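Side-chain contacts in post-proline cleaving enzyme (Rickettsia typhi, PDB 4HVT), which probably cleaves oligopeptides on the carboxyl side of proline as a serine peptidase of the prolyl oligopeptidase family: residues Ala365-Val370 against Gln489-Pro494; Tyr394-Phe399 against Leu449-Ala454; Leu513-Ile516 against Gly520-Gly523. All coordinates share one frame; numbering follows the deposited sequence.

Contact 1: Ala365-Val370 against Gln489-Pro494; sequences ATYDNV and QVINAP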
loop_
_atom_site.group_PDB
_atom_site.type_symbol
_atom_site.label_atom_id
_atom_site.label_comp_id
_atom_site.label_asym_id
_atom_site.label_seq_id
_atom_site.Cartn_x
_atom_site.Cartn_y
_atom_site.Cartn_z
ATOM N N ALA A 365 -13.017 -2.269 -12.754
ATOM C CA ALA A 365 -12.652 -3.443 -11.996
ATOM C C ALA A 365 -13.366 -3.404 -10.656
ATOM O O ALA A 365 -13.352 -2.384 -9.937
ATOM C CB ALA A 365 -11.155 -3.532 -11.836
ATOM N N THR A 366 -14.019 -4.492 -10.308
ATOM C CA THR A 366 -14.740 -4.660 -9.036
ATOM C C THR A 366 -14.408 -6.013 -8.397
ATOM O O THR A 366 -13.668 -6.803 -8.959
ATOM C CB THR A 366 -16.276 -4.585 -9.225
ATOM O OG1 THR A 366 -16.771 -5.653 -10.095
ATOM C CG2 THR A 366 -16.680 -3.243 -9.862
ATOM N N TYR A 367 -14.934 -6.264 -7.196
ATOM C CA TYR A 367 -15.006 -7.604 -6.622
ATOM C C TYR A 367 -16.460 -7.949 -6.328
ATOM O O TYR A 367 -17.276 -7.098 -5.956
ATOM C CB TYR A 367 -14.233 -7.727 -5.320
ATOM C CG TYR A 367 -12.733 -7.521 -5.434
ATOM C CD1 TYR A 367 -11.887 -8.578 -5.823
ATOM C CD2 TYR A 367 -12.151 -6.286 -5.189
ATOM C CE1 TYR A 367 -10.533 -8.381 -5.925
ATOM C CE2 TYR A 367 -10.788 -6.103 -5.307
ATOM C CZ TYR A 367 -9.987 -7.161 -5.671
ATOM O OH TYR A 367 -8.616 -6.963 -5.789
ATOM N N ASP A 368 -16.779 -9.205 -6.530
ATOM C CA ASP A 368 -18.028 -9.798 -6.083
ATOM C C ASP A 368 -17.640 -10.952 -5.149
ATOM O O ASP A 368 -17.053 -11.944 -5.603
ATOM C CB ASP A 368 -18.772 -10.350 -7.306
ATOM C CG ASP A 368 -20.080 -11.009 -6.953
ATOM O OD1 ASP A 368 -20.441 -10.999 -5.762
ATOM O OD2 ASP A 368 -20.791 -11.521 -7.889
ATOM N N ASN A 369 -17.914 -10.807 -3.853
ATOM C CA ASN A 369 -17.453 -11.766 -2.868
ATOM C C ASN A 369 -15.943 -12.000 -2.965
ATOM O O ASN A 369 -15.442 -13.100 -2.841
ATOM C CB ASN A 369 -18.284 -13.054 -2.962
ATOM C CG ASN A 369 -18.351 -13.776 -1.638
ATOM O OD1 ASN A 369 -18.156 -13.179 -0.573
ATOM N ND2 ASN A 369 -18.635 -15.070 -1.687
ATOM N N VAL A 370 -15.209 -10.895 -3.096
ATOM C CA VAL A 370 -13.724 -10.884 -3.112
ATOM C C VAL A 370 -13.159 -11.707 -4.253
ATOM O O VAL A 370 -12.058 -12.208 -4.161
ATOM C CB VAL A 370 -13.112 -11.314 -1.745
ATOM C CG1 VAL A 370 -11.765 -10.652 -1.558
ATOM C CG2 VAL A 370 -14.016 -10.943 -0.597
ATOM N N GLN A 489 -10.610 0.812 5.230
ATOM C CA GLN A 489 -11.373 0.391 4.032
ATOM C C GLN A 489 -10.460 -0.276 3.022
ATOM O O GLN A 489 -10.764 -0.380 1.801
ATOM C CB GLN A 489 -12.170 1.572 3.417
ATOM C CG GLN A 489 -13.412 1.107 2.686
ATOM C CD GLN A 489 -14.254 2.197 2.060
ATOM O OE1 GLN A 489 -14.334 3.283 2.614
ATOM N NE2 GLN A 489 -14.898 1.908 0.896
ATOM N N VAL A 490 -9.348 -0.826 3.488
ATOM C CA VAL A 490 -8.437 -1.553 2.604
ATOM C C VAL A 490 -9.003 -2.933 2.225
ATOM O O VAL A 490 -9.380 -3.729 3.087
ATOM C CB VAL A 490 -7.066 -1.734 3.219
ATOM C CG1 VAL A 490 -6.275 -2.807 2.454
ATOM C CG2 VAL A 490 -6.379 -0.378 3.366
ATOM N N ILE A 491 -9.046 -3.224 0.922
ATOM C CA ILE A 491 -9.481 -4.550 0.450
ATOM C C ILE A 491 -8.288 -5.482 0.483
ATOM O O ILE A 491 -7.328 -5.241 -0.241
ATOM C CB ILE A 491 -10.023 -4.491 -1.007
ATOM C CG1 ILE A 491 -11.228 -3.522 -1.088
ATOM C CG2 ILE A 491 -10.366 -5.887 -1.495
ATOM C CD1 ILE A 491 -11.676 -3.181 -2.503
ATOM N N ASN A 492 -8.321 -6.512 1.332
ATOM C CA ASN A 492 -7.183 -7.422 1.516
ATOM C C ASN A 492 -7.324 -8.648 0.628
ATOM O O ASN A 492 -7.748 -9.707 1.051
ATOM C CB ASN A 492 -7.073 -7.833 2.997
ATOM C CG ASN A 492 -5.659 -8.191 3.395
ATOM O OD1 ASN A 492 -4.727 -8.179 2.571
ATOM N ND2 ASN A 492 -5.477 -8.513 4.665
ATOM N N ALA A 493 -7.039 -8.455 -0.662
ATOM C CA ALA A 493 -7.310 -9.470 -1.668
ATOM C C ALA A 493 -6.275 -10.610 -1.669
ATOM O O ALA A 493 -5.079 -10.355 -1.427
ATOM C CB ALA A 493 -7.388 -8.839 -3.029
ATOM N N PRO A 494 -6.734 -11.824 -1.932
ATOM C CA PRO A 494 -5.850 -13.032 -1.942
ATOM C C PRO A 494 -4.932 -13.178 -3.217
ATOM O O PRO A 494 -5.177 -14.027 -4.071
ATOM C CB PRO A 494 -6.831 -14.185 -1.840
ATOM C CG PRO A 494 -8.076 -13.683 -2.412
ATOM C CD PRO A 494 -8.134 -12.215 -2.019
#
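The ring of Tyr367 meets Ile491 and Ala493 obliquely, neither squarely over a face nor squarely at an edge. Ile491 takes the CD2-CE2 side: its CG2 methyl lies 3.8 Å from Tyr367 CE2, and its CD1 methyl is 4.1 Å from both Tyr367 CD2 and CE2, both methyls approaching from the same side of the ring plane. The methyl of Ala493 comes from that side too and sits by the phenol end, with CB 3.6 Å from Tyr367 OH and 4.1 Å from CZ. Val351 and Asn353 of strand 350-357 and Ile398 of strand 398-402 also touch Tyr367. Ile491 points CG1 away from its own carbonyl carbon (chi1 -59°) and runs on extended, which carries CD1 out along the ring while CG2 stays at CE2.

A second apolar pair lies beside the first. Val370, just past the end of the strand, reaches with CG1 to the ring carbon CD of Pro494 at 4.0 Å; the branch and the pyrrolidine ring cross at a slant. Ile398 also packs against Ala493 and Pro494, binding the two pairs into one apolar patch between the end of strand 362-368 in the propeller and the loop after strand 480-483.

No hydrogen bond or charge pair crosses between 365-370 and 489-494. The join is apolar, held by van der Waals packing and, probably, by the hydrophobic effect.

Contact 2: Tyr394-Phe399 against Leu449-Ala454; sequences YQNAIF and LEQKEA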
loop_
_atom_site.group_PDB
_atom_site.type_symbol
_atom_site.label_atom_id
_atom_site.label_comp_id
_atom_site.label_asym_id
_atom_site.label_seq_id
_atom_site.Cartn_x
_atom_site.Cartn_y
_atom_site.Cartn_z
ATOM N N TYR A 394 -9.319 -17.373 -14.659
ATOM C CA TYR A 394 -8.848 -18.006 -13.433
ATOM C C TYR A 394 -10.054 -18.185 -12.445
ATOM O O TYR A 394 -10.956 -17.314 -12.374
ATOM C CB TYR A 394 -7.806 -17.081 -12.787
ATOM C CG TYR A 394 -6.350 -17.087 -13.258
ATOM C CD1 TYR A 394 -5.987 -16.674 -14.539
ATOM C CD2 TYR A 394 -5.322 -17.354 -12.352
ATOM C CE1 TYR A 394 -4.641 -16.624 -14.935
ATOM C CE2 TYR A 394 -3.979 -17.339 -12.747
ATOM C CZ TYR A 394 -3.645 -16.950 -14.032
ATOM O OH TYR A 394 -2.301 -16.908 -14.410
ATOM N N GLN A 395 -10.088 -19.269 -11.668
ATOM C CA GLN A 395 -10.965 -19.318 -10.484
ATOM C C GLN A 395 -10.442 -18.371 -9.402
ATOM O O GLN A 395 -9.239 -18.191 -9.273
ATOM C CB GLN A 395 -11.037 -20.728 -9.874
ATOM C CG GLN A 395 -11.710 -21.756 -10.775
ATOM C CD GLN A 395 -13.209 -21.524 -10.905
ATOM O OE1 GLN A 395 -13.744 -21.415 -12.016
ATOM N NE2 GLN A 395 -13.890 -21.419 -9.766
ATOM N N ASN A 396 -11.328 -17.782 -8.607
ATOM C CA ASN A 396 -10.877 -16.839 -7.568
ATOM C C ASN A 396 -9.900 -15.768 -8.118
ATOM O O ASN A 396 -8.941 -15.341 -7.481
ATOM C CB ASN A 396 -10.279 -17.602 -6.391
ATOM C CG ASN A 396 -11.349 -18.102 -5.420
ATOM O OD1 ASN A 396 -11.618 -19.279 -5.364
ATOM N ND2 ASN A 396 -11.991 -17.187 -4.696
ATOM N N ALA A 397 -10.241 -15.267 -9.281
ATOM C CA ALA A 397 -9.394 -14.332 -10.016
ATOM C C ALA A 397 -9.116 -13.035 -9.245
ATOM O O ALA A 397 -9.971 -12.531 -8.515
ATOM C CB ALA A 397 -10.043 -13.984 -11.336
ATOM N N ILE A 398 -7.869 -12.571 -9.364
ATOM C CA ILE A 398 -7.434 -11.279 -8.909
ATOM C C ILE A 398 -6.808 -10.597 -10.118
ATOM O O ILE A 398 -5.941 -11.188 -10.774
ATOM C CB ILE A 398 -6.356 -11.463 -7.803
ATOM C CG1 ILE A 398 -6.919 -12.303 -6.669
ATOM C CG2 ILE A 398 -5.765 -10.133 -7.369
ATOM C CD1 ILE A 398 -8.042 -11.666 -5.899
ATOM N N PHE A 399 -7.260 -9.373 -10.377
ATOM C CA PHE A 399 -7.016 -8.571 -11.571
ATOM C C PHE A 399 -6.221 -7.321 -11.281
ATOM O O PHE A 399 -6.473 -6.612 -10.313
ATOM C CB PHE A 399 -8.352 -8.193 -12.194
ATOM C CG PHE A 399 -8.264 -7.385 -13.464
ATOM C CD1 PHE A 399 -8.203 -8.005 -14.695
ATOM C CD2 PHE A 399 -8.343 -5.992 -13.415
ATOM C CE1 PHE A 399 -8.158 -7.244 -15.885
ATOM C CE2 PHE A 399 -8.334 -5.234 -14.567
ATOM C CZ PHE A 399 -8.224 -5.851 -15.813
ATOM N N LEU A 449 -7.005 -24.136 -2.883
ATOM C CA LEU A 449 -7.430 -22.802 -2.505
ATOM C C LEU A 449 -8.923 -22.897 -2.209
ATOM O O LEU A 449 -9.742 -23.189 -3.131
ATOM C CB LEU A 449 -7.163 -21.817 -3.647
ATOM C CG LEU A 449 -7.825 -20.436 -3.494
ATOM C CD1 LEU A 449 -7.387 -19.774 -2.178
ATOM C CD2 LEU A 449 -7.538 -19.543 -4.677
ATOM N N GLU A 450 -9.302 -22.653 -0.942
ATOM C CA GLU A 450 -10.707 -22.639 -0.579
ATOM C C GLU A 450 -11.123 -21.264 -0.072
ATOM O O GLU A 450 -10.453 -20.681 0.790
ATOM C CB GLU A 450 -11.007 -23.646 0.512
ATOM C CG GLU A 450 -11.147 -25.079 0.115
ATOM C CD GLU A 450 -11.579 -25.882 1.326
ATOM O OE1 GLU A 450 -10.761 -26.671 1.828
ATOM O OE2 GLU A 450 -12.710 -25.632 1.825
ATOM N N GLN A 451 -12.272 -20.802 -0.534
ATOM C CA GLN A 451 -12.890 -19.592 0.039
ATOM C C GLN A 451 -13.972 -20.011 0.986
ATOM O O GLN A 451 -14.880 -20.756 0.617
ATOM C CB GLN A 451 -13.434 -18.687 -1.065
ATOM C CG GLN A 451 -14.091 -17.461 -0.508
ATOM C CD GLN A 451 -14.484 -16.467 -1.569
ATOM O OE1 GLN A 451 -14.168 -16.635 -2.774
ATOM N NE2 GLN A 451 -15.207 -15.432 -1.137
ATOM N N LYS A 452 -13.803 -19.665 2.245
ATOM C CA LYS A 452 -14.651 -20.083 3.297
ATOM C C LYS A 452 -15.204 -18.872 4.064
ATOM O O LYS A 452 -14.875 -17.728 3.750
ATOM C CB LYS A 452 -13.822 -21.015 4.214
ATOM C CG LYS A 452 -13.398 -22.332 3.559
ATOM C CD LYS A 452 -12.451 -23.133 4.430
ATOM C CE LYS A 452 -13.175 -23.850 5.558
ATOM N NZ LYS A 452 -13.601 -25.210 5.143
ATOM N N GLU A 453 -16.115 -19.126 4.994
ATOM C CA GLU A 453 -16.640 -18.091 5.909
ATOM C C GLU A 453 -16.715 -18.530 7.342
ATOM O O GLU A 453 -17.058 -19.635 7.651
ATOM C CB GLU A 453 -18.023 -17.639 5.499
ATOM C CG GLU A 453 -18.068 -17.065 4.079
ATOM C CD GLU A 453 -19.438 -16.520 3.719
ATOM O OE1 GLU A 453 -20.444 -17.081 4.242
ATOM O OE2 GLU A 453 -19.492 -15.522 2.931
ATOM N N ALA A 454 -16.376 -17.628 8.239
ATOM C CA ALA A 454 -16.573 -17.858 9.663
ATOM C C ALA A 454 -17.811 -17.062 10.094
ATOM O O ALA A 454 -18.212 -16.144 9.415
ATOM C CB ALA A 454 -15.342 -17.397 10.407
HETATM O O HOH W 1 -10.321 -21.816 -5.623
#
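Asn396 and Gln451 bring their side-chain amides together at a slant, the two planes turned 50° from each other. Asn396 is the donor: its ND2 lies 3.0 Å from Gln451 OE1, with an N-H...O angle of 141°, so the bond is noticeably bent. Gln451 OE1 lies almost in the amide plane of Asn396, whereas ND2 stands 26° out of the carbonyl plane of Gln451. The acceptor is delivered by a long arm: Gln451 has CG opposite the backbone N and stays extended beyond it, so the amide projects from the strand towards the propeller. Its other end is used as well, since NE2 donates to the backbone O of Asn369, and the glutamine thus ties two propeller loops at once, which should fix the rotation of its amide.

The opposite end of the Asn396 amide is reached through solvent. A water donates to Asn396 OD1 at 2.9 Å and to Leu449 O, also at 2.9 Å, bridging the side chain to the backbone of the strand. Apart from these polar links, Leu449 slants past the base of the asparagine, its CD2 methyl 3.8 Å from Asn396 CB. Phe465 of the neighbouring strand 461-469 touches both Asn396 and Gln451, and Val371 touches them from the propeller.

Here the loop leading into strand 398-402 of the beta-propeller meets strand 447-455, the outermost strand at one end of the eight-stranded mixed sheet. The arrangement is consistent with the propeller-to-alpha/beta-hydrolase interface of the prolyl oligopeptidase family, which couples these two domains.

Contact 3: Leu513-Ile516 against Gly520-Gly523; sequences LANI and GEFG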
loop_
_atom_site.group_PDB
_atom_site.type_symbol
_atom_site.label_atom_id
_atom_site.label_comp_id
_atom_site.label_asym_id
_atom_site.label_seq_id
_atom_site.Cartn_x
_atom_site.Cartn_y
_atom_site.Cartn_z
ATOM N N LEU A 513 -5.887 -16.145 5.028
ATOM C CA LEU A 513 -6.121 -14.699 4.966
ATOM C C LEU A 513 -7.559 -14.435 5.344
ATOM O O LEU A 513 -8.464 -14.934 4.676
ATOM C CB LEU A 513 -5.917 -14.194 3.517
ATOM C CG LEU A 513 -6.131 -12.701 3.234
ATOM C CD1 LEU A 513 -5.018 -11.933 3.859
ATOM C CD2 LEU A 513 -6.128 -12.524 1.716
ATOM N N ALA A 514 -7.760 -13.596 6.348
ATOM C CA ALA A 514 -9.089 -13.257 6.867
ATOM C C ALA A 514 -9.546 -11.830 6.504
ATOM O O ALA A 514 -8.894 -10.860 6.816
ATOM C CB ALA A 514 -9.135 -13.458 8.368
ATOM N N ASN A 515 -10.688 -11.733 5.844
ATOM C CA ASN A 515 -11.216 -10.469 5.376
ATOM C C ASN A 515 -12.102 -9.819 6.424
ATOM O O ASN A 515 -13.327 -9.599 6.291
ATOM C CB ASN A 515 -11.942 -10.722 4.042
ATOM C CG ASN A 515 -10.996 -11.282 3.004
ATOM O OD1 ASN A 515 -11.041 -12.463 2.707
ATOM N ND2 ASN A 515 -10.132 -10.430 2.448
ATOM N N ILE A 516 -11.457 -9.481 7.505
ATOM C CA ILE A 516 -12.161 -8.951 8.654
ATOM C C ILE A 516 -12.698 -7.525 8.482
ATOM O O ILE A 516 -12.247 -6.744 7.623
ATOM C CB ILE A 516 -11.254 -8.988 9.914
ATOM C CG1 ILE A 516 -10.116 -7.932 9.861
ATOM C CG2 ILE A 516 -10.779 -10.440 10.144
ATOM C CD1 ILE A 516 -9.084 -8.052 11.003
ATOM N N GLY A 520 -12.263 -3.090 3.439
ATOM C CA GLY A 520 -13.204 -2.603 2.422
ATOM C C GLY A 520 -13.814 -3.662 1.509
ATOM O O GLY A 520 -14.415 -3.317 0.502
ATOM N N GLU A 521 -13.746 -4.937 1.886
ATOM C CA GLU A 521 -14.164 -6.021 1.003
ATOM C C GLU A 521 -15.662 -5.958 0.670
ATOM O O GLU A 521 -16.055 -6.346 -0.446
ATOM C CB GLU A 521 -13.802 -7.355 1.614
ATOM C CG GLU A 521 -12.323 -7.650 1.689
ATOM C CD GLU A 521 -11.646 -7.172 2.978
ATOM O OE1 GLU A 521 -12.279 -6.415 3.749
ATOM O OE2 GLU A 521 -10.460 -7.532 3.197
ATOM N N PHE A 522 -16.469 -5.395 1.570
ATOM C CA PHE A 522 -17.894 -5.150 1.322
ATOM C C PHE A 522 -18.259 -3.668 1.423
ATOM O O PHE A 522 -19.311 -3.275 1.908
ATOM C CB PHE A 522 -18.737 -6.102 2.150
ATOM C CG PHE A 522 -18.429 -7.516 1.866
ATOM C CD1 PHE A 522 -18.851 -8.086 0.679
ATOM C CD2 PHE A 522 -17.664 -8.272 2.720
ATOM C CE1 PHE A 522 -18.578 -9.404 0.376
ATOM C CE2 PHE A 522 -17.368 -9.595 2.435
ATOM C CZ PHE A 522 -17.823 -10.158 1.262
ATOM N N GLY A 523 -17.359 -2.867 0.914
ATOM C CA GLY A 523 -17.566 -1.431 0.765
ATOM C C GLY A 523 -17.433 -0.674 2.054
ATOM O O GLY A 523 -16.903 -1.189 3.049
HETATM O O HOH W 2 -10.093 -6.928 5.841
#
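Asn515 lays its CB and amide over the carboxylate end of Glu521, the two side chains crossing at about a right angle. Asn515 ND2 donates to Glu521 OE2 at 3.0 Å, and the bond is nearly straight at 170°. The acceptor lies close to the amide plane of the asparagine, yet the amide comes to OE2 from above the carboxylate plane; the two planes stand 73° apart. The bend of Glu521 at chi2 (90°) folds the carboxylate back beside Asn515, leaving its CG 3.6 Å from Asn515 ND2.

Glu521 OE2 gathers several donors. Besides Asn515 it accepts the backbone N of Asn492, and a water at 2.7 Å donates to it. That same water donates to Ile516 O at 2.8 Å, tying the carboxylate to the backbone just after strand 510-514. Three donors on a single buried oxygen would be expected to stabilise its negative charge.

Both partners sit in backbone turns: Asn515 is the centre of an inverse gamma turn, and its O accepts Trp526 NE1, while Gly520-Gly523 forms a type I beta turn whose last residue is the N-cap of helix 524-528. The contact thus closes a strand-loop-helix connection in what is probably the alpha/beta-hydrolase domain of this prolyl oligopeptidase relative.

Contacts 1 and 3 are buried, while contact 2 lies nearer the surface, its centre about 21 Å from the centre of the chain. Contacts 1 and 2 both join the propeller to the other domain; contact 3 stays within the latter. Their chemistry follows their place: contact 1 is apolar, contact 2 mixes amides, a methyl and a bridging water, and contact 3 centres on a buried carboxylate. The loop 489-494 links contacts 1 and 3: Val490 O receives Gly520 N, and Asn492 N reaches the Glu521 carboxylate. Contact 2, inside the chain loop closed by contact 1, touches it through Ile398 and through the Gln451-Asn369 hydrogen bond. Contacts 2 and 3 share the mixed sheet without touching.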